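Local structure of glutamate racemase (Francisella tularensis subsp. tularensis, 3OUT) at residues E33-F38 with P232-Y237; D6-G11 with D67-A72; T239-K244 with Q258-V263; V23-S28 with P207-S212. The protein belongs to the Asp/Glu/hydantoin racemase family, has an alpha/beta fold built round two parallel sheets, and holds D-glutamic acid in a pocket. One frame throughout, in Å; residues are numbered along the deposited sequence. Where two conformers were deposited one is given.

Contact 1 (E33-F38 with P232-Y237); sequences EDIIYF and PEYRFY
The Tyr237 ring lies against Ile36, whose CG2 methyl comes within 3.7 Å of Tyr237 CD2 and also brushes CE2. The other branch of Ile36 runs alongside Arg235 and places CD1 over one face of the guanidinium, 3.3 Å from Arg235 NH2. The Arg235 chain bends at chi3 (-84°), with NE near Ile36 CG1; NH1 donates to Tyr237 OH over 2.9 Å, the hydroxyl lying 15° out of the guanidinium plane. That hydroxyl also bonds Arg51 of the second subunit, whose charged group sits on the Tyr237 ring in a cation-pi contact, so this cluster reaches into the assembly. The two segments are neighbouring parallel strands of a six-stranded sheet in an alpha/beta domain, with strand 35-39 between strands 10-14 and 234-238. Backbone bonds zip them together; the shortest runs from Tyr237 N to Tyr37 O at 2.8 Å. On the sheet face opposite Ile36 and Tyr237, Tyr37 crosses Phe236 at about a right angle, its CB 3.7 Å from Phe236 CD2. Its own hydroxyl is fixed by Asp14 OD2 and Ile17 N, while Leu20 of helix 20-29 packs on both side chains. Where the strands begin, a side chain takes over from the backbone: Asp34 OD1 accepts Glu233 N at 2.8 Å, the donor standing 42° above the carboxylate plane. Nearby a water donates to Glu33 O and accepts from Tyr234 OH, while Ile35 CD1 rests 3.8 Å from Tyr234 CE1 at the edge of that ring.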
# COMPACT_ATOMS: atom_id res chain seq x y z
N GLU B 33 -5.31 0.06 31.87
CA GLU B 33 -4.61 -0.58 30.73
C GLU B 33 -4.12 0.40 29.67
O GLU B 33 -4.82 1.36 29.34
CB GLU B 33 -5.51 -1.59 30.06
CG GLU B 33 -5.95 -2.74 30.94
CD GLU B 33 -4.80 -3.66 31.36
OE1 GLU B 33 -3.87 -3.84 30.55
OE2 GLU B 33 -4.86 -4.23 32.48
N ASP B 34 -2.92 0.17 29.15
CA ASP B 34 -2.45 0.88 27.96
C ASP B 34 -3.16 0.30 26.73
O ASP B 34 -3.44 -0.90 26.65
CB ASP B 34 -0.96 0.67 27.80
CG ASP B 34 -0.13 1.31 28.91
OD1 ASP B 34 -0.57 2.29 29.57
OD2 ASP B 34 1.00 0.82 29.09
N ILE B 35 -3.48 1.16 25.77
CA ILE B 35 -4.18 0.75 24.55
C ILE B 35 -3.48 1.37 23.34
O ILE B 35 -3.16 2.57 23.33
CB ILE B 35 -5.69 1.21 24.54
CG1 ILE B 35 -6.42 0.76 25.83
CG2 ILE B 35 -6.39 0.70 23.26
CD1 ILE B 35 -7.88 1.20 25.90
N ILE B 36 -3.29 0.54 22.31
CA ILE B 36 -2.85 0.99 21.01
C ILE B 36 -4.03 0.75 20.07
O ILE B 36 -4.45 -0.38 19.89
CB ILE B 36 -1.65 0.17 20.48
CG1 ILE B 36 -0.41 0.42 21.32
CG2 ILE B 36 -1.41 0.50 18.99
CD1 ILE B 36 0.83 -0.47 20.91
N TYR B 37 -4.59 1.83 19.53
CA TYR B 37 -5.59 1.76 18.49
C TYR B 37 -4.88 1.85 17.11
O TYR B 37 -4.01 2.73 16.91
CB TYR B 37 -6.56 2.93 18.62
CG TYR B 37 -7.48 3.08 17.42
CD1 TYR B 37 -8.67 2.36 17.33
CD2 TYR B 37 -7.17 3.95 16.37
CE1 TYR B 37 -9.49 2.45 16.22
CE2 TYR B 37 -8.00 4.04 15.25
CZ TYR B 37 -9.15 3.33 15.17
OH TYR B 37 -9.98 3.42 14.05
N PHE B 38 -5.26 0.97 16.19
CA PHE B 38 -4.80 1.06 14.80
C PHE B 38 -5.94 1.28 13.87
O PHE B 38 -6.88 0.47 13.84
CB PHE B 38 -4.03 -0.18 14.35
CG PHE B 38 -3.20 0.05 13.10
CD1 PHE B 38 -1.85 0.32 13.21
CD2 PHE B 38 -3.80 0.11 11.85
CE1 PHE B 38 -1.10 0.62 12.08
CE2 PHE B 38 -3.05 0.39 10.72
CZ PHE B 38 -1.68 0.65 10.86
N PRO B 232 -2.12 5.74 32.15
CA PRO B 232 -2.19 4.85 30.99
C PRO B 232 -1.89 5.60 29.72
O PRO B 232 -2.20 6.79 29.60
CB PRO B 232 -3.62 4.35 31.00
CG PRO B 232 -4.10 4.58 32.36
CD PRO B 232 -3.37 5.76 32.89
N GLU B 233 -1.28 4.88 28.80
CA GLU B 233 -0.90 5.41 27.54
C GLU B 233 -1.92 4.95 26.51
O GLU B 233 -2.09 3.74 26.31
CB GLU B 233 0.50 4.91 27.15
CG GLU B 233 1.66 5.61 27.91
CD GLU B 233 1.59 7.15 27.83
OE1 GLU B 233 1.73 7.70 26.71
OE2 GLU B 233 1.37 7.81 28.90
N TYR B 234 -2.56 5.92 25.88
CA TYR B 234 -3.47 5.67 24.76
C TYR B 234 -2.88 6.21 23.47
O TYR B 234 -2.77 7.45 23.31
CB TYR B 234 -4.81 6.31 25.01
CG TYR B 234 -5.44 5.90 26.33
CD1 TYR B 234 -5.83 4.60 26.55
CD2 TYR B 234 -5.56 6.81 27.36
CE1 TYR B 234 -6.39 4.21 27.77
CE2 TYR B 234 -6.12 6.44 28.57
CZ TYR B 234 -6.55 5.14 28.77
OH TYR B 234 -7.08 4.76 30.01
N ARG B 235 -2.53 5.31 22.54
CA ARG B 235 -1.82 5.73 21.30
C ARG B 235 -2.74 5.42 20.14
O ARG B 235 -3.30 4.34 20.09
CB ARG B 235 -0.50 4.99 21.11
CG ARG B 235 0.61 5.44 22.03
CD ARG B 235 1.93 4.74 21.75
NE ARG B 235 2.02 3.42 22.41
CZ ARG B 235 2.84 2.41 22.08
NH1 ARG B 235 3.67 2.49 21.05
NH2 ARG B 235 2.84 1.28 22.82
N PHE B 236 -2.91 6.37 19.24
CA PHE B 236 -3.79 6.22 18.09
C PHE B 236 -2.87 6.27 16.89
O PHE B 236 -2.35 7.34 16.54
CB PHE B 236 -4.87 7.29 18.04
CG PHE B 236 -5.77 7.27 19.28
CD1 PHE B 236 -5.40 7.94 20.43
CD2 PHE B 236 -6.95 6.53 19.29
CE1 PHE B 236 -6.18 7.86 21.57
CE2 PHE B 236 -7.73 6.48 20.43
CZ PHE B 236 -7.37 7.14 21.53
N TYR B 237 -2.64 5.10 16.31
CA TYR B 237 -1.78 4.98 15.13
C TYR B 237 -2.64 4.83 13.90
O TYR B 237 -3.50 3.95 13.84
CB TYR B 237 -0.89 3.77 15.27
CG TYR B 237 0.29 3.93 16.22
CD1 TYR B 237 1.11 5.06 16.18
CD2 TYR B 237 0.62 2.90 17.07
CE1 TYR B 237 2.25 5.15 17.02
CE2 TYR B 237 1.72 2.96 17.90
CZ TYR B 237 2.54 4.09 17.89
OH TYR B 237 3.68 4.13 18.69
O HOH W 1 -7.42 2.17 29.75

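Contact 2 (D6-G11 with D67-A72); sequences DNRPIG and DQEVKA
Lys71 runs along Arg8 toward Asp6 O, with its CB 4.0 Å from Arg8 CB and its CE 3.2 Å from Arg8 O. This happens at the end of a beta-alpha-beta crossover: the chain leaves strand 35-39, passes through helix 51-67, and returns as strand 72-75 beside strand 10-14, which it has stepped across. In Lys71, CG stands between the backbone N and the carbonyl carbon (chi1 60°); the chain beyond is extended, and NZ donates to Asp6 O at 2.7 Å, tilted 33° from the carbonyl plane. Three oxygens, Asp6 O, Glu33 OE1 in a salt bridge and Leu224 O, bind NZ, which would offset its charge. Arg8 was deposited in two conformers; in the one given, Arg8 CG comes 3.2 Å from Glu69 O, a closeness to be taken with caution. Glu69 O is buried here without a hydrogen-bond partner. The Glu69 carboxylate is bound by His133 and Asn126 of the second subunit. Further along, the main chains join: Lys71 N donates to Pro9 O at 2.9 Å, and Gly11 N to Ala72 O, also at 2.9 Å. Beside these bonds Val70 CG1 lies 3.8 Å from Gly11 N and 4.2 Å from Pro9 CG.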
# COMPACT_ATOMS: atom_id res chain seq x y z
N ASP B 6 2.12 -8.73 31.50
CA ASP B 6 1.08 -7.95 32.19
C ASP B 6 0.99 -6.49 31.79
O ASP B 6 -0.11 -5.92 31.75
CB ASP B 6 1.37 -7.92 33.70
CG ASP B 6 1.21 -9.25 34.38
OD1 ASP B 6 0.69 -10.20 33.77
OD2 ASP B 6 1.60 -9.30 35.58
N ASN B 7 2.13 -5.86 31.59
CA ASN B 7 2.19 -4.41 31.40
C ASN B 7 2.33 -4.00 29.93
O ASN B 7 2.65 -2.86 29.61
CB ASN B 7 3.30 -3.81 32.28
CG ASN B 7 2.97 -3.93 33.75
OD1 ASN B 7 1.81 -3.97 34.13
ND2 ASN B 7 4.00 -4.02 34.59
N ARG B 8 2.07 -4.95 29.03
CA ARG B 8 2.00 -4.67 27.61
C ARG B 8 0.62 -4.10 27.28
O ARG B 8 -0.35 -4.34 28.02
CB ARG B 8 2.28 -5.95 26.83
CG ARG B 8 3.77 -6.29 26.81
CD ARG B 8 4.08 -7.72 26.36
NE ARG B 8 5.45 -8.05 26.74
CZ ARG B 8 6.24 -8.91 26.11
NH1 ARG B 8 5.81 -9.57 25.05
NH2 ARG B 8 7.47 -9.11 26.56
N PRO B 9 0.53 -3.33 26.17
CA PRO B 9 -0.74 -2.72 25.77
C PRO B 9 -1.69 -3.72 25.13
O PRO B 9 -1.29 -4.77 24.61
CB PRO B 9 -0.32 -1.66 24.75
CG PRO B 9 0.96 -2.18 24.15
CD PRO B 9 1.60 -3.06 25.19
N ILE B 10 -2.97 -3.35 25.14
CA ILE B 10 -4.03 -4.02 24.38
C ILE B 10 -4.05 -3.38 22.99
O ILE B 10 -3.96 -2.17 22.87
CB ILE B 10 -5.39 -3.76 25.05
CG1 ILE B 10 -5.44 -4.41 26.43
CG2 ILE B 10 -6.55 -4.28 24.18
CD1 ILE B 10 -6.57 -3.85 27.34
N GLY B 11 -4.14 -4.20 21.95
CA GLY B 11 -4.28 -3.72 20.58
C GLY B 11 -5.73 -3.71 20.17
O GLY B 11 -6.39 -4.75 20.21
N ASP B 67 4.46 -6.51 16.28
CA ASP B 67 5.75 -5.84 16.47
C ASP B 67 5.75 -4.87 17.63
O ASP B 67 6.84 -4.55 18.18
CB ASP B 67 6.15 -5.06 15.21
CG ASP B 67 6.94 -5.87 14.24
OD1 ASP B 67 7.04 -7.10 14.39
OD2 ASP B 67 7.43 -5.21 13.28
N GLN B 68 4.57 -4.40 18.05
CA GLN B 68 4.46 -3.53 19.25
C GLN B 68 4.32 -4.33 20.54
O GLN B 68 4.21 -3.74 21.65
CB GLN B 68 3.27 -2.58 19.17
CG GLN B 68 3.07 -1.84 17.88
CD GLN B 68 4.28 -1.15 17.36
OE1 GLN B 68 4.79 -0.22 18.01
NE2 GLN B 68 4.73 -1.55 16.13
N GLU B 69 4.30 -5.65 20.42
CA GLU B 69 4.24 -6.57 21.56
C GLU B 69 3.00 -6.30 22.42
O GLU B 69 3.09 -6.14 23.66
CB GLU B 69 5.53 -6.58 22.38
CG GLU B 69 6.71 -7.13 21.60
CD GLU B 69 8.01 -7.15 22.38
OE1 GLU B 69 8.34 -6.20 23.12
OE2 GLU B 69 8.68 -8.18 22.28
N VAL B 70 1.84 -6.22 21.75
CA VAL B 70 0.56 -6.20 22.48
C VAL B 70 0.36 -7.52 23.23
O VAL B 70 0.82 -8.56 22.75
CB VAL B 70 -0.64 -5.91 21.56
CG1 VAL B 70 -0.53 -4.48 20.93
CG2 VAL B 70 -0.80 -6.98 20.45
N LYS B 71 -0.37 -7.51 24.33
CA LYS B 71 -0.68 -8.78 25.06
C LYS B 71 -1.96 -9.47 24.59
O LYS B 71 -2.19 -10.65 24.89
CB LYS B 71 -0.77 -8.57 26.58
CG LYS B 71 -1.82 -7.60 27.01
CD LYS B 71 -1.72 -7.38 28.55
CE LYS B 71 -2.67 -6.36 29.00
NZ LYS B 71 -2.50 -6.17 30.54
N ALA B 72 -2.79 -8.73 23.85
CA ALA B 72 -4.06 -9.22 23.34
C ALA B 72 -4.50 -8.27 22.22
O ALA B 72 -4.15 -7.10 22.21
CB ALA B 72 -5.17 -9.26 24.44
O HOH W 2 3.68 -9.79 23.82

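Contact 3 (T239-K244 with Q258-V263); sequences TDIPLK and QHLEIV
Ile262 reaches from its strand to the loop backbone at Thr239 and Asp240. Its CB lies 4.2 Å from Ile241 CD1. CG1 stands anti to the backbone N (chi1 -175°), and from there the side chain bends (chi2 81°) so that CD1 ends against the main chain opposite, 3.4 Å from Thr239 C and 3.4 Å from Asp240 CA. Ile241 comes the other way and meets Leu260 tip to tip, its CD1 3.9 Å from Leu260 CG. No direct hydrogen bond joins the segments; the contact is mainly apolar. At the far end Thr239 CA points its hydrogen at Val263 O over 3.4 Å, nearly straight at 162°, and a water donates to both Thr239 O and Val263 O. The Thr239 hydroxyl is engaged by Asp40 and Ala42 N. Strand 234-238, helix 245-253 and strand 259-262 form a beta-alpha-beta unit: loop 239-244 leads into the helix, after which 259-262 returns parallel to 234-238 as the outermost strand of the sheet within this chain, and Ile241 packs not only on Leu260 of that strand but also on Ile241 of the third subunit.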
# COMPACT_ATOMS: atom_id res chain seq x y z
N THR B 239 -2.92 5.35 9.36
CA THR B 239 -2.19 5.47 8.09
C THR B 239 -2.57 6.70 7.27
O THR B 239 -1.97 6.95 6.24
CB THR B 239 -2.38 4.20 7.23
OG1 THR B 239 -3.77 3.98 7.05
CG2 THR B 239 -1.74 2.98 7.93
N ASP B 240 -3.55 7.47 7.73
CA ASP B 240 -3.82 8.81 7.15
C ASP B 240 -4.49 9.68 8.17
O ASP B 240 -5.15 9.17 9.10
CB ASP B 240 -4.73 8.68 5.94
CG ASP B 240 -4.73 9.94 5.09
OD1 ASP B 240 -3.69 10.66 5.15
OD2 ASP B 240 -5.76 10.23 4.42
N ILE B 241 -4.32 11.00 8.01
CA ILE B 241 -5.02 11.97 8.84
C ILE B 241 -5.61 13.00 7.89
O ILE B 241 -5.02 14.06 7.65
CB ILE B 241 -4.12 12.59 9.97
CG1 ILE B 241 -3.58 11.45 10.84
CG2 ILE B 241 -4.92 13.63 10.76
CD1 ILE B 241 -2.51 11.87 11.82
N PRO B 242 -6.80 12.70 7.34
CA PRO B 242 -7.53 13.71 6.58
C PRO B 242 -8.24 14.72 7.48
O PRO B 242 -8.41 14.50 8.69
CB PRO B 242 -8.54 12.89 5.79
CG PRO B 242 -8.82 11.73 6.72
CD PRO B 242 -7.54 11.42 7.44
N LEU B 243 -8.67 15.83 6.90
CA LEU B 243 -9.20 16.92 7.70
C LEU B 243 -10.38 16.54 8.58
O LEU B 243 -10.49 17.05 9.68
CB LEU B 243 -9.63 18.05 6.76
CG LEU B 243 -9.77 19.44 7.27
CD1 LEU B 243 -8.47 19.96 7.91
CD2 LEU B 243 -10.23 20.29 6.06
N LYS B 244 -11.25 15.65 8.11
CA LYS B 244 -12.43 15.27 8.91
C LYS B 244 -12.15 14.22 9.97
O LYS B 244 -13.05 13.91 10.75
CB LYS B 244 -13.63 14.89 8.02
CG LYS B 244 -14.39 16.13 7.55
CD LYS B 244 -15.88 15.88 7.15
CE LYS B 244 -16.01 15.51 5.66
NZ LYS B 244 -17.28 15.88 4.99
N GLN B 258 -5.70 12.20 22.07
CA GLN B 258 -4.62 13.11 22.45
C GLN B 258 -3.26 12.72 21.86
O GLN B 258 -2.55 13.63 21.41
CB GLN B 258 -4.53 13.18 23.96
CG GLN B 258 -3.30 13.89 24.53
CD GLN B 258 -3.35 15.38 24.40
OE1 GLN B 258 -3.43 15.95 23.28
NE2 GLN B 258 -3.31 16.06 25.56
N HIS B 259 -2.90 11.43 21.85
CA HIS B 259 -1.61 11.03 21.24
C HIS B 259 -1.87 10.31 19.91
O HIS B 259 -2.24 9.13 19.89
CB HIS B 259 -0.76 10.22 22.19
CG HIS B 259 -0.51 10.92 23.49
ND1 HIS B 259 -1.32 10.75 24.59
CD2 HIS B 259 0.41 11.84 23.83
CE1 HIS B 259 -0.87 11.52 25.57
NE2 HIS B 259 0.18 12.18 25.14
N LEU B 260 -1.69 11.04 18.82
CA LEU B 260 -2.04 10.62 17.46
C LEU B 260 -0.79 10.65 16.59
O LEU B 260 -0.05 11.64 16.62
CB LEU B 260 -3.07 11.60 16.90
CG LEU B 260 -3.64 11.43 15.53
CD1 LEU B 260 -4.34 10.07 15.43
CD2 LEU B 260 -4.59 12.58 15.21
N GLU B 261 -0.52 9.58 15.85
CA GLU B 261 0.69 9.54 15.02
C GLU B 261 0.40 8.87 13.66
O GLU B 261 -0.29 7.86 13.59
CB GLU B 261 1.86 8.86 15.73
CG GLU B 261 3.07 8.69 14.78
CD GLU B 261 4.34 8.32 15.48
OE1 GLU B 261 4.60 8.94 16.53
OE2 GLU B 261 5.14 7.52 14.92
N ILE B 262 0.88 9.51 12.58
CA ILE B 262 0.84 8.95 11.25
C ILE B 262 1.93 7.89 11.07
O ILE B 262 3.11 8.15 11.31
CB ILE B 262 0.88 10.10 10.17
CG1 ILE B 262 0.73 9.56 8.75
CG2 ILE B 262 2.15 10.94 10.25
CD1 ILE B 262 -0.65 9.30 8.37
N VAL B 263 1.51 6.70 10.68
CA VAL B 263 2.38 5.57 10.43
C VAL B 263 2.14 5.02 9.03
O VAL B 263 1.20 5.40 8.32
CB VAL B 263 2.16 4.46 11.51
CG1 VAL B 263 2.37 5.04 12.96
CG2 VAL B 263 0.81 3.82 11.33
O HOH W 3 1.21 6.75 5.91

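Contact 4 (V23-S28 with P207-S212); sequences VKNLMS and PSLQAS
Ser208 O, on the helix that Asn25 faces, accepts two donors from opposite faces of its carbonyl plane: Ser212 N, in the regular helical bond at 3.1 Å, and the hydroxyl Ser212 OG, also at 3.1 Å. Ser212 OG sits beside its own backbone N (chi1 -56°), which lets it fold back on the helix and present its oxygen to the other segment, 3.3 Å from Asn25 CB. The Asn25 amide reaches onward over the start of helix 208-221, ND2 coming to 3.4 Å from Ser208 CB. The Ser208 hydroxyl beside it is bound by Asp206 OD1, just ahead of the helix. The two helices follow strands of different sheets. Helix 20-29 comes after strand 10-14 of the six-stranded sheet and packs on it through Val23 and Leu26; helix 208-221 comes after strand 203-205 of the four-stranded sheet and carries the chain back to the six-stranded one. Their short segments pass 9.1 Å apart at 50°, with Asn25 bridging the two helices. Leu209 and Asn25 cross obliquely, with Leu209 CD1 3.9 Å from Asn25 CB. Leu26, which touches Ile10 and Val12 of strand 10-14, has CD2 3.8 Å from Ser212 CB. Away from the crossing, Val100 and Ala103 of helix 100-106 touch Ala211. Within its own helix Asn25 O accepts both Ser28 N and the hydroxyl Ser28 OG, the latter at 2.8 Å and tilted 20° from the carbonyl plane.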
# COMPACT_ATOMS: atom_id res chain seq x y z
N VAL B 23 -12.34 1.41 22.11
CA VAL B 23 -11.42 2.10 22.99
C VAL B 23 -12.18 2.73 24.18
O VAL B 23 -11.79 2.58 25.34
CB VAL B 23 -10.59 3.15 22.21
CG1 VAL B 23 -9.65 3.89 23.16
CG2 VAL B 23 -9.78 2.43 21.13
N LYS B 24 -13.27 3.41 23.86
CA LYS B 24 -14.16 4.00 24.84
C LYS B 24 -14.63 2.92 25.86
O LYS B 24 -14.57 3.10 27.09
CB LYS B 24 -15.34 4.68 24.13
CG LYS B 24 -16.43 5.24 25.06
CD LYS B 24 -17.73 5.53 24.30
CE LYS B 24 -18.56 4.24 24.02
NZ LYS B 24 -19.85 4.47 23.25
N ASN B 25 -15.06 1.79 25.33
CA ASN B 25 -15.59 0.73 26.17
C ASN B 25 -14.50 0.22 27.10
O ASN B 25 -14.69 0.01 28.22
CB ASN B 25 -16.15 -0.42 25.33
CG ASN B 25 -17.43 -0.07 24.58
OD1 ASN B 25 -18.22 0.71 25.01
ND2 ASN B 25 -17.63 -0.71 23.51
N LEU B 26 -13.33 -0.00 26.54
CA LEU B 26 -12.21 -0.51 27.32
C LEU B 26 -11.83 0.45 28.42
O LEU B 26 -11.51 0.04 29.48
CB LEU B 26 -10.97 -0.86 26.46
CG LEU B 26 -11.12 -2.02 25.48
CD1 LEU B 26 -9.90 -2.12 24.58
CD2 LEU B 26 -11.35 -3.36 26.16
N MSE B 27 -11.86 1.74 28.12
CA MSE B 27 -11.49 2.77 29.08
C MSE B 27 -12.49 2.81 30.24
O MSE B 27 -12.19 3.36 31.30
CB MSE B 27 -11.42 4.14 28.40
CG MSE B 27 -10.16 4.35 27.57
SE MSE B 27 -10.18 6.04 26.61
CE MSE B 27 -11.83 5.81 25.61
N SER B 28 -13.66 2.23 30.03
CA SER B 28 -14.68 2.21 31.07
C SER B 28 -14.64 0.99 31.98
O SER B 28 -15.17 1.06 33.03
CB SER B 28 -16.09 2.35 30.47
OG SER B 28 -16.56 1.14 29.98
N PRO B 207 -22.71 -5.25 19.57
CA PRO B 207 -21.78 -6.18 20.20
C PRO B 207 -20.50 -5.56 20.74
O PRO B 207 -19.68 -6.28 21.29
CB PRO B 207 -21.45 -7.12 19.06
CG PRO B 207 -21.47 -6.28 17.88
CD PRO B 207 -22.66 -5.37 18.10
N SER B 208 -20.26 -4.26 20.58
CA SER B 208 -18.97 -3.69 21.03
C SER B 208 -18.63 -3.85 22.49
O SER B 208 -17.49 -4.20 22.82
CB SER B 208 -18.83 -2.21 20.65
OG SER B 208 -19.92 -1.47 21.11
N LEU B 209 -19.57 -3.56 23.39
CA LEU B 209 -19.26 -3.69 24.81
C LEU B 209 -19.04 -5.15 25.20
O LEU B 209 -18.13 -5.44 25.97
CB LEU B 209 -20.36 -3.05 25.67
CG LEU B 209 -20.08 -3.06 27.17
CD1 LEU B 209 -18.78 -2.31 27.58
CD2 LEU B 209 -21.34 -2.48 27.86
N GLN B 210 -19.85 -6.04 24.66
CA GLN B 210 -19.69 -7.49 24.89
C GLN B 210 -18.30 -7.94 24.49
O GLN B 210 -17.64 -8.68 25.24
CB GLN B 210 -20.75 -8.27 24.14
CG GLN B 210 -20.67 -9.81 24.25
CD GLN B 210 -20.99 -10.38 25.65
OE1 GLN B 210 -21.06 -9.67 26.64
NE2 GLN B 210 -21.20 -11.68 25.71
N ALA B 211 -17.82 -7.48 23.33
CA ALA B 211 -16.45 -7.81 22.91
C ALA B 211 -15.42 -7.32 23.92
O ALA B 211 -14.48 -8.04 24.30
CB ALA B 211 -16.15 -7.23 21.44
N SER B 212 -15.60 -6.09 24.39
CA SER B 212 -14.70 -5.56 25.42
C SER B 212 -14.74 -6.39 26.71
O SER B 212 -13.70 -6.66 27.30
CB SER B 212 -15.03 -4.10 25.69
OG SER B 212 -14.96 -3.36 24.48

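Contacts 2, 1 and 3 follow one another across the six-stranded sheet, and contact 4 packs helices on its flank. Contacts 1 and 2, with centres 10 Å apart, meet where strands 35-39 and 10-14 run side by side, Ile36 N lying 2.8 Å from Ile10 O, probably as a hydrogen bond. Contacts 1 and 3 join where Phe236 N faces His259 O at 2.9 Å, again a probable hydrogen bond. Contact 4 meets contact 1 through Leu26 CB and Ile35 CD1, 3.8 Å apart, but does not touch contact 3. Bound D-glutamic acid is about 7 Å from the Tyr37 side chain of contact 1 and about 9 Å from that of Ser208 in contact 4; neither is among the pocket residues.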